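Local coordinates for secreted effector protein sseI (Salmonella enterica subsp. enterica serovar Typhimurium, PDB 4G2B), which probably acts as a cysteine hydrolase of papain-like fold, possibly a deamidase, and serves as a virulence factor of Salmonella, at the interface of chains A and B. Residues are numbered along the deposited sequence; one frame, centred on the assembly and turned at random. Chains: chain A/B, Secreted effector protein sseI.

Contact 1: the interface of chains A and B. Residues chain A 122, 125-126; chain B 115, 119, 122-123, 126.
The flat ends of A:Arg125 and B:Glu119 stand beyond the part of each side chain that touches: the arginine meets B:Cys122 through its CD methylene, and the glutamate meets A:Met126 through CB. Guanidinium NE of A:Arg125 and carboxylate OE2 of B:Glu119 remain 5.9 Å apart, so any attraction between them acts over a distance. At the centre a disulfide joins the two copies of one cysteine, with SG of A:Cys122 bonded to SG of B:Cys122 at 2.2 Å. Because the same residue supplies both halves, the two-fold axis of the interface runs through this bridge. Both sulfurs lie anti to their own carbonyl carbon (chi1 -75° in chain A and -79° in chain B), which turns them from the two helices 117-125 towards each other. Each cysteine CB is flanked by a methionine of the opposite chain, in the residue just past the helix end. CG of A:Met126 packs on CB of B:Cys122 at 3.7 Å, and CG of B:Met126 rests on CB of A:Cys122 at 3.5 Å. Bends at chi2 and chi3 carry the sulfur and methyl of A:Met126 across B:Glu119, where SD lies 3.8 Å from CB and CE comes near the backbone carbonyl. B:Lys123 and B:Leu115 border this methyl more loosely. The link could have formed by oxidation during purification or crystallisation, and the structure alone does not show whether it exists in the host cell. The CB-SG-SG-CB torsion is about -70°, a left-handed twist that leaves CB of A:Cys122 3.5 Å from CB of B:Cys122.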
loop_
_atom_site.group_PDB
_atom_site.type_symbol
_atom_site.label_atom_id
_atom_site.label_comp_id
_atom_site.label_asym_id
_atom_site.label_seq_id
_atom_site.Cartn_x
_atom_site.Cartn_y
_atom_site.Cartn_z
ATOM N N CYS A 122 1.096 3.066 1.787
ATOM C CA CYS A 122 0.097 2.195 1.105
ATOM C C CYS A 122 -1.306 2.697 1.368
ATOM O O CYS A 122 -2.124 2.751 0.466
ATOM C CB CYS A 122 0.228 0.727 1.542
ATOM S SG CYS A 122 1.626 -0.026 0.795
ATOM N N ARG A 125 -1.833 5.708 -0.719
ATOM C CA ARG A 125 -1.730 5.406 -2.141
ATOM C C ARG A 125 -3.031 4.742 -2.603
ATOM O O ARG A 125 -3.627 5.079 -3.657
ATOM C CB ARG A 125 -0.522 4.482 -2.362
ATOM C CG ARG A 125 -0.260 3.872 -3.734
ATOM C CD ARG A 125 1.024 3.019 -3.662
ATOM N NE ARG A 125 1.892 3.703 -4.542
ATOM C CZ ARG A 125 3.163 3.955 -4.431
ATOM N NH1 ARG A 125 3.909 3.569 -3.433
ATOM N NH2 ARG A 125 3.671 4.602 -5.449
ATOM N N MET A 126 -3.495 3.814 -1.789
ATOM C CA MET A 126 -4.612 3.018 -2.230
ATOM C C MET A 126 -5.989 3.660 -1.898
ATOM O O MET A 126 -7.006 3.054 -2.155
ATOM C CB MET A 126 -4.508 1.635 -1.599
ATOM C CG MET A 126 -3.385 0.811 -2.037
ATOM S SD MET A 126 -2.949 0.834 -3.754
ATOM C CE MET A 126 -4.272 -0.238 -4.453
ATOM N N LEU B 115 -2.840 -4.048 -11.353
ATOM C CA LEU B 115 -2.288 -2.937 -10.609
ATOM C C LEU B 115 -0.830 -2.696 -11.041
ATOM O O LEU B 115 -0.125 -3.624 -11.514
ATOM C CB LEU B 115 -2.454 -3.283 -9.143
ATOM C CG LEU B 115 -3.853 -3.235 -8.498
ATOM C CD1 LEU B 115 -3.774 -3.869 -6.983
ATOM C CD2 LEU B 115 -4.505 -1.805 -8.534
ATOM N N GLU B 119 1.261 -0.725 -6.322
ATOM C CA GLU B 119 -0.089 -0.848 -5.818
ATOM C C GLU B 119 -0.430 -2.258 -5.374
ATOM O O GLU B 119 -1.198 -2.475 -4.428
ATOM C CB GLU B 119 -1.100 -0.363 -6.844
ATOM C CG GLU B 119 -1.052 1.078 -7.138
ATOM C CD GLU B 119 -1.637 1.440 -8.526
ATOM O OE1 GLU B 119 -1.482 0.730 -9.503
ATOM O OE2 GLU B 119 -2.162 2.514 -8.651
ATOM N N CYS B 122 0.955 -3.041 -2.065
ATOM C CA CYS B 122 0.153 -2.359 -1.044
ATOM C C CYS B 122 -1.173 -3.066 -0.799
ATOM O O CYS B 122 -1.661 -3.178 0.338
ATOM C CB CYS B 122 -0.191 -0.940 -1.517
ATOM S SG CYS B 122 1.181 0.200 -1.316
ATOM N N LYS B 123 -1.783 -3.517 -1.899
ATOM C CA LYS B 123 -3.023 -4.251 -1.800
ATOM C C LYS B 123 -2.868 -5.488 -0.883
ATOM O O LYS B 123 -3.646 -5.675 0.037
ATOM C CB LYS B 123 -3.471 -4.650 -3.217
ATOM C CG LYS B 123 -4.936 -5.044 -3.314
ATOM C CD LYS B 123 -5.912 -3.872 -3.346
ATOM C CE LYS B 123 -7.346 -4.366 -3.079
ATOM N NZ LYS B 123 -8.396 -3.253 -3.129
ATOM N N MET B 126 -1.636 -4.513 2.996
ATOM C CA MET B 126 -2.692 -3.918 3.799
ATOM C C MET B 126 -3.918 -4.818 3.982
ATOM O O MET B 126 -4.825 -4.408 4.675
ATOM C CB MET B 126 -3.127 -2.580 3.225
ATOM C CG MET B 126 -1.942 -1.574 3.087
ATOM S SD MET B 126 -1.150 -1.280 4.708
ATOM C CE MET B 126 -0.158 -2.735 4.968
#

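Contact 2: the interface of chains A and B. Residues chain A 129-130, 170; chain B 14.
Two segments of chain A meet one loop of chain B: the stretch carrying A:Arg129 and A:Arg130, between helix 117-125 and strand 132-138, and A:Arg170 at the start of helix 170-175, both facing B:Ser14 in the loop before helix 18-26. B:Ser14 sits between the arginines, its CB and OG lying beside NH2 of A:Arg130 and its backbone carbonyl facing A:Arg170. It has 72 Å² of its surface hidden by chain A, much for so small a residue. Its hydroxyl OG lies 3.4 Å from NH2 of A:Arg130, while CB of the serine is 3.6 Å from the same nitrogen. OG approaches obliquely from above the guanidinium plane, nearer the NH2 corner than NH1, so the fit is one of polar packing. On the chain A backbone, O of A:Arg129 is a more distant neighbour of OG, at 3.8 Å. The chi1 of B:Ser14, -7°, nearly eclipses OG with its own backbone N, a strained setting that should be read with caution. In A:Arg130, a bend at chi3 turns the guanidinium towards the serine. Its CD also lies in plane at an edge of the A:Arg129 guanidinium, a methylene-to-guanidinium contact within chain A. On the other flank the carbonyl oxygen of B:Ser14 points nearly head-on at the aliphatic stem of A:Arg170, with CD 3.5 Å and NE 3.9 Å from its O. CG anti to N in that arginine (chi1 -169°) lays the CB-CG-CD stem across the end of the serine carbonyl, before the chain bends at chi3; the positive charges on both sides might polarise the serine's hydroxyl and carbonyl. This peripheral patch seats the N-terminal loop of one copy against its partner and may steady the pairing seen in the crystal.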
loop_
_atom_site.group_PDB
_atom_site.type_symbol
_atom_site.label_atom_id
_atom_site.label_comp_id
_atom_site.label_asym_id
_atom_site.label_seq_id
_atom_site.Cartn_x
_atom_site.Cartn_y
_atom_site.Cartn_z
ATOM N N ARG A 129 -7.580 7.152 -6.483
ATOM C CA ARG A 129 -7.320 6.641 -7.785
ATOM C C ARG A 129 -6.599 7.740 -8.527
ATOM O O ARG A 129 -5.732 7.463 -9.318
ATOM C CB ARG A 129 -8.642 6.277 -8.541
ATOM C CG ARG A 129 -9.956 6.058 -7.698
ATOM C CD ARG A 129 -10.369 7.202 -6.670
ATOM N NE ARG A 129 -10.265 8.550 -7.222
ATOM C CZ ARG A 129 -10.139 9.679 -6.527
ATOM N NH1 ARG A 129 -10.011 9.702 -5.204
ATOM N NH2 ARG A 129 -10.082 10.819 -7.182
ATOM N N ARG A 130 -6.974 8.992 -8.341
ATOM C CA ARG A 130 -6.413 10.012 -9.174
ATOM C C ARG A 130 -5.945 11.298 -8.485
ATOM O O ARG A 130 -5.682 12.280 -9.183
ATOM C CB ARG A 130 -7.382 10.359 -10.325
ATOM C CG ARG A 130 -8.868 10.578 -9.933
ATOM C CD ARG A 130 -9.876 10.583 -11.152
ATOM N NE ARG A 130 -9.464 9.693 -12.259
ATOM C CZ ARG A 130 -9.538 8.353 -12.251
ATOM N NH1 ARG A 130 -10.042 7.703 -11.193
ATOM N NH2 ARG A 130 -9.123 7.659 -13.321
ATOM N N ARG A 170 -1.559 9.234 -13.659
ATOM C CA ARG A 170 -1.346 9.360 -15.103
ATOM C C ARG A 170 -1.339 10.837 -15.588
ATOM O O ARG A 170 -0.356 11.301 -16.248
ATOM C CB ARG A 170 -2.411 8.537 -15.847
ATOM C CG ARG A 170 -2.136 8.399 -17.271
ATOM C CD ARG A 170 -3.233 7.569 -17.922
ATOM N NE ARG A 170 -2.646 6.557 -18.799
ATOM C CZ ARG A 170 -3.348 5.773 -19.622
ATOM N NH1 ARG A 170 -4.689 5.870 -19.689
ATOM N NH2 ARG A 170 -2.707 4.875 -20.375
ATOM N N SER B 14 -5.349 3.156 -12.833
ATOM C CA SER B 14 -5.595 4.078 -13.969
ATOM C C SER B 14 -4.260 4.501 -14.546
ATOM O O SER B 14 -4.209 5.354 -15.452
ATOM C CB SER B 14 -6.362 5.364 -13.587
ATOM O OG SER B 14 -6.819 5.337 -12.248
#

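Contacts 1 and 2 lie about 13 Å apart, measured between the centres of their C-alpha atoms, and have no residue in common. In chain A they are joined through sequence: helix 117-125 and A:Met126 serve contact 1, and the chain reaches A:Arg129 and A:Arg130 of contact 2 a few residues later, while A:Arg170 comes from distant helix 170-175. The disulfide of contact 1 lies on the two-fold axis, whereas contact 2 lies away from it and recurs with the chains exchanged. A covalent centre is flanked by non-covalent patches that could limit rocking about it. Whether this dimer forms outside the crystal cannot be judged from the coordinates.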